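Side-chain contacts in putative acetyltransferase (Nocardia farcinica, PDB 3D9W), which probably transfers an acetyl group from acetyl-coenzyme A to the amino group of arylamines: residues L18-A23 / K72-R77; H233-L238 / G257-V262; A36-L41 / L122-A127. All blocks are in the same frame, centred on the assembly; numbering follows the deposited sequence.

Contact 1 of 3, residues L18-A23 / K72-R77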
ATOM      1  N   LEU A  18     -15.518  -7.787   9.717  1.00 26.30           N
ATOM      2  CA  LEU A  18     -14.766  -6.887  10.565  1.00 25.81           C
ATOM      3  C   LEU A  18     -13.889  -7.595  11.587  1.00 26.48           C
ATOM      4  O   LEU A  18     -12.723  -7.230  11.790  1.00 27.11           O
ATOM      5  CB  LEU A  18     -15.705  -5.926  11.289  1.00 23.67           C
ATOM      6  CG  LEU A  18     -14.972  -4.773  11.986  1.00 23.02           C
ATOM      7  CD1 LEU A  18     -14.327  -3.850  10.944  1.00 19.53           C
ATOM      8  CD2 LEU A  18     -15.945  -4.001  12.845  1.00 22.84           C
ATOM      9  N   ASP A  19     -14.433  -8.618  12.223  1.00 26.22           N
ATOM     10  CA  ASP A  19     -13.683  -9.327  13.250  1.00 26.32           C
ATOM     11  C   ASP A  19     -12.532 -10.174  12.720  1.00 24.31           C
ATOM     12  O   ASP A  19     -11.477 -10.253  13.341  1.00 22.07           O
ATOM     13  CB  ASP A  19     -14.668 -10.135  14.085  1.00 29.48           C
ATOM     14  CG  ASP A  19     -15.783  -9.255  14.641  1.00 33.10           C
ATOM     15  OD1 ASP A  19     -15.519  -8.483  15.598  1.00 31.51           O
ATOM     16  OD2 ASP A  19     -16.914  -9.312  14.093  1.00 36.72           O
ATOM     17  N   ALA A  20     -12.718 -10.798  11.570  1.00 22.54           N
ATOM     18  CA  ALA A  20     -11.633 -11.577  11.005  1.00 22.51           C
ATOM     19  C   ALA A  20     -10.495 -10.590  10.732  1.00 23.42           C
ATOM     20  O   ALA A  20      -9.356 -10.799  11.141  1.00 24.16           O
ATOM     21  CB  ALA A  20     -12.082 -12.238   9.709  1.00 22.44           C
ATOM     22  N   TYR A  21     -10.829  -9.500  10.049  1.00 22.55           N
ATOM     23  CA  TYR A  21      -9.863  -8.469   9.700  1.00 22.68           C
ATOM     24  C   TYR A  21      -9.119  -7.876  10.900  1.00 23.41           C
ATOM     25  O   TYR A  21      -7.888  -7.925  10.958  1.00 23.90           O
ATOM     26  CB  TYR A  21     -10.556  -7.339   8.927  1.00 21.39           C
ATOM     27  CG  TYR A  21      -9.640  -6.191   8.603  1.00 19.29           C
ATOM     28  CD1 TYR A  21      -8.654  -6.308   7.615  1.00 18.79           C
ATOM     29  CD2 TYR A  21      -9.706  -5.006   9.331  1.00 19.47           C
ATOM     30  CE1 TYR A  21      -7.750  -5.261   7.366  1.00 15.71           C
ATOM     31  CE2 TYR A  21      -8.806  -3.957   9.094  1.00 17.58           C
ATOM     32  CZ  TYR A  21      -7.836  -4.092   8.115  1.00 15.33           C
ATOM     33  OH  TYR A  21      -6.965  -3.055   7.908  1.00 12.92           O
ATOM     34  N   LEU A  22      -9.858  -7.301  11.842  1.00 22.95           N
ATOM     35  CA  LEU A  22      -9.241  -6.686  13.015  1.00 23.12           C
ATOM     36  C   LEU A  22      -8.355  -7.672  13.775  1.00 23.44           C
ATOM     37  O   LEU A  22      -7.320  -7.293  14.346  1.00 22.36           O
ATOM     38  CB  LEU A  22     -10.319  -6.114  13.942  1.00 20.92           C
ATOM     39  CG  LEU A  22     -11.146  -5.001  13.301  1.00 20.27           C
ATOM     40  CD1 LEU A  22     -12.166  -4.483  14.301  1.00 19.92           C
ATOM     41  CD2 LEU A  22     -10.230  -3.881  12.838  1.00 16.89           C
ATOM     42  N   ALA A  23      -8.763  -8.937  13.760  1.00 22.50           N
ATOM     43  CA  ALA A  23      -8.016  -9.990  14.428  1.00 22.50           C
ATOM     44  C   ALA A  23      -6.726 -10.240  13.671  1.00 22.32           C
ATOM     45  O   ALA A  23      -5.667 -10.424  14.257  1.00 22.80           O
ATOM     46  CB  ALA A  23      -8.836 -11.262  14.473  1.00 21.92           C
ATOM     47  N   LYS A  72      -7.625 -13.837   0.611  1.00 26.29           N
ATOM     48  CA  LYS A  72      -6.209 -13.698   0.300  1.00 24.68           C
ATOM     49  C   LYS A  72      -5.410 -12.987   1.401  1.00 25.26           C
ATOM     50  O   LYS A  72      -4.408 -13.514   1.897  1.00 25.60           O
ATOM     51  CB  LYS A  72      -6.074 -12.929  -1.011  1.00 21.85           C
ATOM     52  CG  LYS A  72      -4.669 -12.806  -1.554  1.00 20.39           C
ATOM     53  CD  LYS A  72      -4.693 -12.003  -2.842  1.00 18.40           C
ATOM     54  CE  LYS A  72      -3.360 -11.978  -3.553  1.00 15.54           C
ATOM     55  NZ  LYS A  72      -3.497 -11.247  -4.837  1.00 14.66           N
ATOM     56  N   LEU A  73      -5.871 -11.800   1.790  1.00 24.53           N
ATOM     57  CA  LEU A  73      -5.183 -10.994   2.799  1.00 23.11           C
ATOM     58  C   LEU A  73      -5.509 -11.264   4.261  1.00 23.84           C
ATOM     59  O   LEU A  73      -4.705 -10.941   5.137  1.00 23.99           O
ATOM     60  CB  LEU A  73      -5.415  -9.513   2.509  1.00 21.07           C
ATOM     61  CG  LEU A  73      -5.154  -9.081   1.069  1.00 19.03           C
ATOM     62  CD1 LEU A  73      -5.144  -7.573   1.003  1.00 17.85           C
ATOM     63  CD2 LEU A  73      -3.833  -9.639   0.593  1.00 18.19           C
ATOM     64  N   VAL A  74      -6.676 -11.843   4.534  1.00 24.17           N
ATOM     65  CA  VAL A  74      -7.071 -12.126   5.913  1.00 23.28           C
ATOM     66  C   VAL A  74      -7.049 -13.611   6.255  1.00 23.05           C
ATOM     67  O   VAL A  74      -6.796 -13.976   7.401  1.00 23.71           O
ATOM     68  CB  VAL A  74      -8.496 -11.565   6.229  1.00 23.78           C
ATOM     69  CG1 VAL A  74      -8.923 -11.969   7.637  1.00 20.37           C
ATOM     70  CG2 VAL A  74      -8.506 -10.046   6.099  1.00 21.17           C
ATOM     71  N   HIS A  75      -7.299 -14.471   5.274  1.00 22.57           N
ATOM     72  CA  HIS A  75      -7.325 -15.908   5.545  1.00 23.15           C
ATOM     73  C   HIS A  75      -6.227 -16.728   4.897  1.00 22.33           C
ATOM     74  O   HIS A  75      -6.306 -17.953   4.882  1.00 23.64           O
ATOM     75  CB  HIS A  75      -8.671 -16.490   5.131  1.00 24.17           C
ATOM     76  CG  HIS A  75      -9.829 -15.805   5.765  1.00 25.53           C
ATOM     77  ND1 HIS A  75     -10.011 -15.774   7.130  1.00 26.23           N
ATOM     78  CD2 HIS A  75     -10.836 -15.077   5.231  1.00 26.69           C
ATOM     79  CE1 HIS A  75     -11.083 -15.053   7.410  1.00 27.71           C
ATOM     80  NE2 HIS A  75     -11.601 -14.618   6.276  1.00 27.41           N
ATOM     81  N   SER A  76      -5.216 -16.068   4.352  1.00 21.61           N
ATOM     82  CA  SER A  76      -4.116 -16.779   3.719  1.00 22.48           C
ATOM     83  C   SER A  76      -2.832 -16.034   3.969  1.00 23.16           C
ATOM     84  O   SER A  76      -2.844 -14.881   4.399  1.00 24.16           O
ATOM     85  CB  SER A  76      -4.331 -16.903   2.208  1.00 21.47           C
ATOM     86  OG  SER A  76      -5.447 -17.725   1.914  1.00 25.42           O
ATOM     87  N   ARG A  77      -1.718 -16.701   3.699  1.00 23.84           N
ATOM     88  CA  ARG A  77      -0.415 -16.089   3.872  1.00 23.39           C
ATOM     89  C   ARG A  77      -0.054 -15.499   2.541  1.00 22.83           C
ATOM     90  O   ARG A  77       0.794 -16.011   1.826  1.00 22.30           O
ATOM     91  CB  ARG A  77       0.609 -17.133   4.286  1.00 27.02           C
ATOM     92  CG  ARG A  77       0.308 -17.746   5.640  1.00 29.27           C
ATOM     93  CD  ARG A  77       1.357 -17.341   6.623  1.00 31.20           C
ATOM     94  NE  ARG A  77       2.643 -17.899   6.228  1.00 33.59           N
ATOM     95  CZ  ARG A  77       3.814 -17.475   6.687  1.00 34.86           C
ATOM     96  NH1 ARG A  77       3.877 -16.472   7.565  1.00 35.14           N
ATOM     97  NH2 ARG A  77       4.924 -18.062   6.271  1.00 37.39           N
TER
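Tyr21 and Val74 mark the closest backbone approach, with Tyr21 CA and Val74 CA 6.0 Å apart. Residues 18-23 run as regular helix, whereas 72-77 begins with the last two residues of helix 66-73 and then leaves the helix. Val74 does most of the touching, and its two methyls have separate jobs. CG1, anti to its own backbone N (chi1 176°), lies beside the helix: it is 3.7 Å from Ala20 O and 3.8 Å from Ala20 CB, so it meets a carbonyl and a methyl of the same residue. CG2 turns to the tyrosine and comes in at the ring edge, near the ring plane, 4.0 Å from Tyr21 CD1; the two side chains cross at about a right angle. His75 adds an outer margin. Its CE1 sits 3.8 Å from Ala20 CB, while Val74 CG1 lies over one imidazole face, nearer the ring's margin than its middle. Ala20 CB thus meets both the valine methyl and the imidazole, which lie next to each other. No hydrogen bond crosses between the segments, but Arg24, one residue past the first, donates through NE to Leu73 O. The phenol of Tyr21 points inward: its OH is hydrogen-bonded to His45 of helix 35-48, and its side chain packs on Leu88, Phe89 and Ala92 of helix 82-95, which leaves this contact at the outer, partly exposed side of the helical bundle.

Contact 2 of 3, residues H233-L238 / G257-V262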
ATOM      1  N   HIS A 233      11.626  -4.449   4.505  1.00 17.35           N
ATOM      2  CA  HIS A 233      12.225  -5.443   3.631  1.00 17.55           C
ATOM      3  C   HIS A 233      11.663  -5.241   2.240  1.00 18.41           C
ATOM      4  O   HIS A 233      10.501  -4.891   2.086  1.00 17.97           O
ATOM      5  CB  HIS A 233      11.876  -6.863   4.073  1.00 19.08           C
ATOM      6  CG  HIS A 233      12.473  -7.270   5.385  1.00 20.15           C
ATOM      7  ND1 HIS A 233      13.833  -7.357   5.593  1.00 20.21           N
ATOM      8  CD2 HIS A 233      11.890  -7.644   6.548  1.00 19.58           C
ATOM      9  CE1 HIS A 233      14.062  -7.767   6.828  1.00 19.48           C
ATOM     10  NE2 HIS A 233      12.899  -7.947   7.428  1.00 21.28           N
ATOM     11  N   VAL A 234      12.490  -5.471   1.226  1.00 19.81           N
ATOM     12  CA  VAL A 234      12.057  -5.342  -0.161  1.00 20.25           C
ATOM     13  C   VAL A 234      12.727  -6.372  -1.062  1.00 21.45           C
ATOM     14  O   VAL A 234      13.941  -6.566  -1.005  1.00 20.70           O
ATOM     15  CB  VAL A 234      12.373  -3.936  -0.740  1.00 21.83           C
ATOM     16  CG1 VAL A 234      12.014  -3.887  -2.223  1.00 19.56           C
ATOM     17  CG2 VAL A 234      11.603  -2.877   0.013  1.00 20.91           C
ATOM     18  N   LEU A 235      11.921  -7.041  -1.880  1.00 22.91           N
ATOM     19  CA  LEU A 235      12.446  -8.002  -2.845  1.00 23.44           C
ATOM     20  C   LEU A 235      12.138  -7.451  -4.234  1.00 24.31           C
ATOM     21  O   LEU A 235      10.981  -7.369  -4.629  1.00 24.68           O
ATOM     22  CB  LEU A 235      11.805  -9.383  -2.692  1.00 22.48           C
ATOM     23  CG  LEU A 235      12.345 -10.345  -3.759  1.00 22.14           C
ATOM     24  CD1 LEU A 235      13.862 -10.462  -3.647  1.00 22.90           C
ATOM     25  CD2 LEU A 235      11.710 -11.696  -3.598  1.00 22.19           C
ATOM     26  N   ASP A 236      13.182  -7.062  -4.959  1.00 25.95           N
ATOM     27  CA  ASP A 236      13.044  -6.498  -6.297  1.00 26.44           C
ATOM     28  C   ASP A 236      13.787  -7.403  -7.282  1.00 26.21           C
ATOM     29  O   ASP A 236      14.922  -7.119  -7.687  1.00 25.84           O
ATOM     30  CB  ASP A 236      13.626  -5.076  -6.305  1.00 26.99           C
ATOM     31  CG  ASP A 236      13.374  -4.336  -7.613  1.00 29.10           C
ATOM     32  OD1 ASP A 236      12.353  -4.614  -8.287  1.00 28.42           O
ATOM     33  OD2 ASP A 236      14.196  -3.450  -7.947  1.00 30.63           O
ATOM     34  N   GLY A 237      13.124  -8.492  -7.660  1.00 25.35           N
ATOM     35  CA  GLY A 237      13.716  -9.461  -8.559  1.00 23.02           C
ATOM     36  C   GLY A 237      14.499 -10.414  -7.685  1.00 22.15           C
ATOM     37  O   GLY A 237      13.921 -11.164  -6.904  1.00 21.65           O
ATOM     38  N   LEU A 238      15.821 -10.381  -7.804  1.00 21.88           N
ATOM     39  CA  LEU A 238      16.665 -11.233  -6.980  1.00 21.37           C
ATOM     40  C   LEU A 238      17.495 -10.368  -6.040  1.00 21.49           C
ATOM     41  O   LEU A 238      18.479 -10.822  -5.464  1.00 23.77           O
ATOM     42  CB  LEU A 238      17.580 -12.086  -7.852  1.00 19.62           C
ATOM     43  CG  LEU A 238      16.917 -13.159  -8.703  1.00 19.23           C
ATOM     44  CD1 LEU A 238      18.007 -13.895  -9.445  1.00 20.74           C
ATOM     45  CD2 LEU A 238      16.120 -14.123  -7.837  1.00 19.27           C
ATOM     46  N   GLY A 257      16.833 -20.448  -6.211  1.00 22.92           N
ATOM     47  CA  GLY A 257      16.594 -21.439  -5.180  1.00 23.20           C
ATOM     48  C   GLY A 257      16.394 -20.853  -3.796  1.00 23.61           C
ATOM     49  O   GLY A 257      15.775 -21.474  -2.941  1.00 22.71           O
ATOM     50  N   GLU A 258      16.917 -19.651  -3.578  1.00 24.05           N
ATOM     51  CA  GLU A 258      16.815 -18.975  -2.291  1.00 23.79           C
ATOM     52  C   GLU A 258      15.477 -18.273  -2.082  1.00 22.47           C
ATOM     53  O   GLU A 258      15.100 -17.964  -0.950  1.00 22.46           O
ATOM     54  CB  GLU A 258      17.930 -17.932  -2.152  1.00 25.62           C
ATOM     55  CG  GLU A 258      19.345 -18.463  -2.079  1.00 27.91           C
ATOM     56  CD  GLU A 258      20.363 -17.343  -1.879  1.00 31.26           C
ATOM     57  OE1 GLU A 258      20.471 -16.471  -2.776  1.00 31.36           O
ATOM     58  OE2 GLU A 258      21.047 -17.329  -0.823  1.00 33.62           O
ATOM     59  N   LEU A 259      14.760 -18.026  -3.173  1.00 20.63           N
ATOM     60  CA  LEU A 259      13.487 -17.326  -3.097  1.00 19.66           C
ATOM     61  C   LEU A 259      12.432 -17.883  -2.146  1.00 20.06           C
ATOM     62  O   LEU A 259      11.929 -17.151  -1.296  1.00 20.11           O
ATOM     63  CB  LEU A 259      12.902 -17.163  -4.495  1.00 18.16           C
ATOM     64  CG  LEU A 259      13.652 -16.163  -5.377  1.00 18.81           C
ATOM     65  CD1 LEU A 259      13.079 -16.195  -6.771  1.00 19.76           C
ATOM     66  CD2 LEU A 259      13.551 -14.764  -4.787  1.00 17.39           C
ATOM     67  N   PRO A 260      12.082 -19.181  -2.265  1.00 20.58           N
ATOM     68  CA  PRO A 260      11.069 -19.778  -1.383  1.00 18.95           C
ATOM     69  C   PRO A 260      11.208 -19.451   0.097  1.00 19.13           C
ATOM     70  O   PRO A 260      10.257 -19.005   0.733  1.00 19.26           O
ATOM     71  CB  PRO A 260      11.219 -21.269  -1.659  1.00 17.20           C
ATOM     72  CG  PRO A 260      11.534 -21.284  -3.093  1.00 16.51           C
ATOM     73  CD  PRO A 260      12.580 -20.193  -3.215  1.00 18.66           C
ATOM     74  N   GLU A 261      12.403 -19.667   0.634  1.00 19.47           N
ATOM     75  CA  GLU A 261      12.663 -19.412   2.040  1.00 19.46           C
ATOM     76  C   GLU A 261      12.543 -17.949   2.418  1.00 20.39           C
ATOM     77  O   GLU A 261      11.911 -17.613   3.417  1.00 21.69           O
ATOM     78  CB  GLU A 261      14.047 -19.923   2.423  1.00 17.79           C
ATOM     79  CG  GLU A 261      14.474 -19.507   3.806  1.00 16.70           C
ATOM     80  CD  GLU A 261      15.405 -20.495   4.446  1.00 17.08           C
ATOM     81  OE1 GLU A 261      14.971 -21.619   4.732  1.00 16.84           O
ATOM     82  OE2 GLU A 261      16.574 -20.148   4.666  1.00 20.22           O
ATOM     83  N   VAL A 262      13.163 -17.082   1.623  1.00 20.90           N
ATOM     84  CA  VAL A 262      13.121 -15.645   1.878  1.00 20.65           C
ATOM     85  C   VAL A 262      11.685 -15.148   1.864  1.00 21.03           C
ATOM     86  O   VAL A 262      11.292 -14.341   2.700  1.00 21.14           O
ATOM     87  CB  VAL A 262      13.931 -14.870   0.818  1.00 19.61           C
ATOM     88  CG1 VAL A 262      13.579 -13.399   0.856  1.00 18.34           C
ATOM     89  CG2 VAL A 262      15.416 -15.053   1.071  1.00 20.60           C
TER
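Leu235 and Leu238 present the end of a β-hairpin to Leu259, in the four-stranded antiparallel sheet and adjoining helix 259-265 that are consistent with the α/β lid, the third domain of arylamine N-acetyltransferases. Leu238 CD2 sits against the fork of Leu259, 3.8 Å from Leu259 CD1, with the CD2 and CG of that leucine little farther; Leu259 CD2 also meets Leu235 CD2, at 3.8 Å. Leu259 crosses both side chains at about a right angle. A chi1 of 178° carries the Leu235 branch away from its backbone N as it reaches over from strand 232-236, whereas Leu238 comes from the turn beyond the strand and reaches the helix through CD2. Between them Gly237 takes a backbone shape (phi 87°, psi -112°) in which a β-carbon would collide with the carbonyl oxygen of Asp236, so these angles call for glycine; its own O lies 4.2 Å from Leu259 CD2. Phe267, in the loop after the helix, packs on both Leu235 and Val262. No hydrogen bond or salt bridge links the segments. The helix is therefore held to the hairpin by apolar packing alone within this contact, a largely buried and non-directional grip that depends on shape rather than on charge.

Contact 3 of 3, residues A36-L41 / L122-A127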
ATOM      1  N   ALA A  36      -7.603   8.144  17.562  1.00 26.97           N
ATOM      2  CA  ALA A  36      -6.813   7.147  18.277  1.00 25.73           C
ATOM      3  C   ALA A  36      -6.914   5.803  17.567  1.00 25.81           C
ATOM      4  O   ALA A  36      -5.920   5.088  17.416  1.00 26.28           O
ATOM      5  CB  ALA A  36      -7.289   7.023  19.708  1.00 23.14           C
ATOM      6  N   THR A  37      -8.120   5.468  17.125  1.00 25.43           N
ATOM      7  CA  THR A  37      -8.355   4.223  16.410  1.00 25.66           C
ATOM      8  C   THR A  37      -7.675   4.257  15.038  1.00 25.54           C
ATOM      9  O   THR A  37      -6.991   3.308  14.649  1.00 25.08           O
ATOM     10  CB  THR A  37      -9.867   3.981  16.231  1.00 26.27           C
ATOM     11  OG1 THR A  37     -10.404   3.469  17.455  1.00 26.89           O
ATOM     12  CG2 THR A  37     -10.135   3.003  15.089  1.00 26.05           C
ATOM     13  N   LEU A  38      -7.862   5.356  14.310  1.00 25.13           N
ATOM     14  CA  LEU A  38      -7.264   5.487  12.984  1.00 22.53           C
ATOM     15  C   LEU A  38      -5.760   5.341  13.049  1.00 21.95           C
ATOM     16  O   LEU A  38      -5.160   4.702  12.196  1.00 23.38           O
ATOM     17  CB  LEU A  38      -7.613   6.836  12.357  1.00 20.23           C
ATOM     18  CG  LEU A  38      -7.216   7.017  10.891  1.00 17.73           C
ATOM     19  CD1 LEU A  38      -7.948   6.018  10.018  1.00 16.33           C
ATOM     20  CD2 LEU A  38      -7.548   8.424  10.472  1.00 17.28           C
ATOM     21  N   ARG A  39      -5.146   5.936  14.061  1.00 22.04           N
ATOM     22  CA  ARG A  39      -3.702   5.843  14.204  1.00 22.85           C
ATOM     23  C   ARG A  39      -3.252   4.414  14.469  1.00 22.74           C
ATOM     24  O   ARG A  39      -2.109   4.071  14.196  1.00 21.48           O
ATOM     25  CB  ARG A  39      -3.207   6.760  15.322  1.00 23.22           C
ATOM     26  CG  ARG A  39      -3.051   8.223  14.914  1.00 25.08           C
ATOM     27  CD  ARG A  39      -2.639   9.066  16.114  1.00 27.61           C
ATOM     28  NE  ARG A  39      -1.472   8.518  16.823  1.00 28.21           N
ATOM     29  CZ  ARG A  39      -0.203   8.833  16.565  1.00 27.96           C
ATOM     30  NH1 ARG A  39       0.092   9.706  15.605  1.00 26.73           N
ATOM     31  NH2 ARG A  39       0.770   8.267  17.269  1.00 26.85           N
ATOM     32  N   GLU A  40      -4.149   3.577  14.993  1.00 23.35           N
ATOM     33  CA  GLU A  40      -3.785   2.183  15.256  1.00 23.19           C
ATOM     34  C   GLU A  40      -4.135   1.288  14.077  1.00 21.77           C
ATOM     35  O   GLU A  40      -3.426   0.335  13.780  1.00 19.88           O
ATOM     36  CB  GLU A  40      -4.480   1.642  16.500  1.00 24.10           C
ATOM     37  CG  GLU A  40      -3.779   0.411  17.054  1.00 25.12           C
ATOM     38  CD  GLU A  40      -4.659  -0.382  17.993  1.00 27.25           C
ATOM     39  OE1 GLU A  40      -5.372   0.253  18.809  1.00 28.73           O
ATOM     40  OE2 GLU A  40      -4.631  -1.634  17.918  1.00 26.24           O
ATOM     41  N   LEU A  41      -5.238   1.596  13.411  1.00 21.85           N
ATOM     42  CA  LEU A  41      -5.650   0.820  12.261  1.00 23.05           C
ATOM     43  C   LEU A  41      -4.530   0.860  11.233  1.00 23.13           C
ATOM     44  O   LEU A  41      -4.091  -0.177  10.738  1.00 24.23           O
ATOM     45  CB  LEU A  41      -6.934   1.399  11.672  1.00 24.18           C
ATOM     46  CG  LEU A  41      -8.193   1.276  12.542  1.00 25.39           C
ATOM     47  CD1 LEU A  41      -9.401   1.889  11.825  1.00 24.18           C
ATOM     48  CD2 LEU A  41      -8.459  -0.194  12.831  1.00 24.22           C
ATOM     49  N   LEU A 122      -6.159   7.167   0.663  1.00 19.03           N
ATOM     50  CA  LEU A 122      -7.410   7.399   1.361  1.00 18.63           C
ATOM     51  C   LEU A 122      -7.399   8.688   2.190  1.00 19.47           C
ATOM     52  O   LEU A 122      -6.516   8.897   3.024  1.00 17.09           O
ATOM     53  CB  LEU A 122      -7.736   6.204   2.261  1.00 17.18           C
ATOM     54  CG  LEU A 122      -7.890   4.839   1.586  1.00 17.74           C
ATOM     55  CD1 LEU A 122      -8.063   3.736   2.626  1.00 15.06           C
ATOM     56  CD2 LEU A 122      -9.089   4.875   0.650  1.00 16.28           C
ATOM     57  N   ARG A 123      -8.381   9.550   1.926  1.00 21.12           N
ATOM     58  CA  ARG A 123      -8.577  10.820   2.635  1.00 22.95           C
ATOM     59  C   ARG A 123      -9.597  10.450   3.721  1.00 24.24           C
ATOM     60  O   ARG A 123     -10.748  10.106   3.418  1.00 24.14           O
ATOM     61  CB  ARG A 123      -9.153  11.865   1.671  1.00 23.65           C
ATOM     62  CG  ARG A 123      -9.538  13.209   2.276  1.00 25.83           C
ATOM     63  CD  ARG A 123     -10.464  13.968   1.325  1.00 27.51           C
ATOM     64  NE  ARG A 123     -10.998  15.206   1.881  1.00 30.99           N
ATOM     65  CZ  ARG A 123     -10.460  16.409   1.678  1.00 34.15           C
ATOM     66  NH1 ARG A 123      -9.367  16.536   0.928  1.00 33.89           N
ATOM     67  NH2 ARG A 123     -11.013  17.490   2.213  1.00 33.30           N
ATOM     68  N   VAL A 124      -9.173  10.521   4.982  1.00 24.56           N
ATOM     69  CA  VAL A 124     -10.026  10.127   6.102  1.00 25.63           C
ATOM     70  C   VAL A 124     -10.370  11.222   7.119  1.00 26.09           C
ATOM     71  O   VAL A 124      -9.544  12.083   7.434  1.00 25.48           O
ATOM     72  CB  VAL A 124      -9.361   8.944   6.856  1.00 25.29           C
ATOM     73  CG1 VAL A 124     -10.312   8.338   7.872  1.00 23.78           C
ATOM     74  CG2 VAL A 124      -8.896   7.911   5.858  1.00 25.16           C
ATOM     75  N   THR A 125     -11.593  11.160   7.647  1.00 27.00           N
ATOM     76  CA  THR A 125     -12.075  12.122   8.644  1.00 26.75           C
ATOM     77  C   THR A 125     -12.606  11.408   9.895  1.00 27.48           C
ATOM     78  O   THR A 125     -13.417  10.488   9.793  1.00 25.53           O
ATOM     79  CB  THR A 125     -13.201  12.979   8.069  1.00 25.55           C
ATOM     80  OG1 THR A 125     -14.325  12.143   7.759  1.00 24.18           O
ATOM     81  CG2 THR A 125     -12.727  13.685   6.810  1.00 24.95           C
ATOM     82  N   THR A 126     -12.149  11.835  11.071  1.00 29.09           N
ATOM     83  CA  THR A 126     -12.593  11.210  12.309  1.00 31.56           C
ATOM     84  C   THR A 126     -13.789  11.937  12.904  1.00 33.48           C
ATOM     85  O   THR A 126     -14.290  12.909  12.336  1.00 33.57           O
ATOM     86  CB  THR A 126     -11.463  11.156  13.374  1.00 32.85           C
ATOM     87  OG1 THR A 126     -11.380  12.407  14.080  1.00 32.29           O
ATOM     88  CG2 THR A 126     -10.129  10.839  12.704  1.00 31.29           C
ATOM     89  N   ALA A 127     -14.237  11.460  14.063  1.00 35.63           N
ATOM     90  CA  ALA A 127     -15.395  12.034  14.741  1.00 38.01           C
ATOM     91  C   ALA A 127     -15.011  13.031  15.837  1.00 40.11           C
ATOM     92  O   ALA A 127     -15.882  13.588  16.513  1.00 41.18           O
ATOM     93  CB  ALA A 127     -16.241  10.912  15.330  1.00 36.81           C
TER
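Thr37 O, the carbonyl directly before Leu38, is gripped by two backbone donors: Leu41 N at 2.7 Å and Glu40 N at 2.9 Å. Leu41 N makes the regular helical i+4 bond, and Glu40 N an i+3 bond to the same oxygen. The side chain of Leu38 leaves that turn of helix 35-48 for the strand opposite. Its first torsion (chi1 -172°) sets CG opposite the backbone N, and the extended side chain meets Val124 tip to tip. Both leucine methyls bear on one valine methyl, Leu38 CD2 at 3.8 Å and Leu38 CD1 at 3.9 Å from Val124 CG1, so the valine branch is straddled by the leucine fork. Just past the end of the strand, Thr126 offers its methyl rather than its hydroxyl: Thr126 CG2 is 4.2 Å from Leu38 CD2, while Thr126 OG1 is hydrogen-bonded to Asp128. Thr125, between them, points away, in keeping with the alternation along a strand. Strand 117-125 is flanked by strands 99-107 and 132-135, and Leu38 also packs on Trp133 and Cys135 of the latter, besides Leu93 of helix 82-95. The contact thus seats a helix of the N-terminal bundle on the larger antiparallel sheet, which in this family forms the second, barrel-like domain. Two polar atoms beside it are provided for without a bond across: Thr37 O by N-H groups of its own helix, Thr126 OG1 by the carboxylate of Asp128. Across these segments the contact is apolar, with no hydrogen bond, and rests on the fit of Leu38 against Val124 and the Thr126 methyl.

How the contacts relate
From the N terminus, helix 18-25 supplies the first half of contact 1 and the next helix, 35-48, the first half of contact 3. The chain returns at 72-77 to close contact 1 across 48 strand-free residues, and only at 122-127 does contact 3 close, so the two cross. They also meet in space, where Leu22 CD2 packs 4.1 Å from Leu41 CD2. Contact 2 follows in series, closing a loop of 18 residues. Its centre lies about 33 Å from that of contact 3, on the opposite side of the chain's centre. Contact 1 joins parts of the helical bundle, contact 3 ties bundle to large sheet, and contact 2 holds the small sheet to its helix.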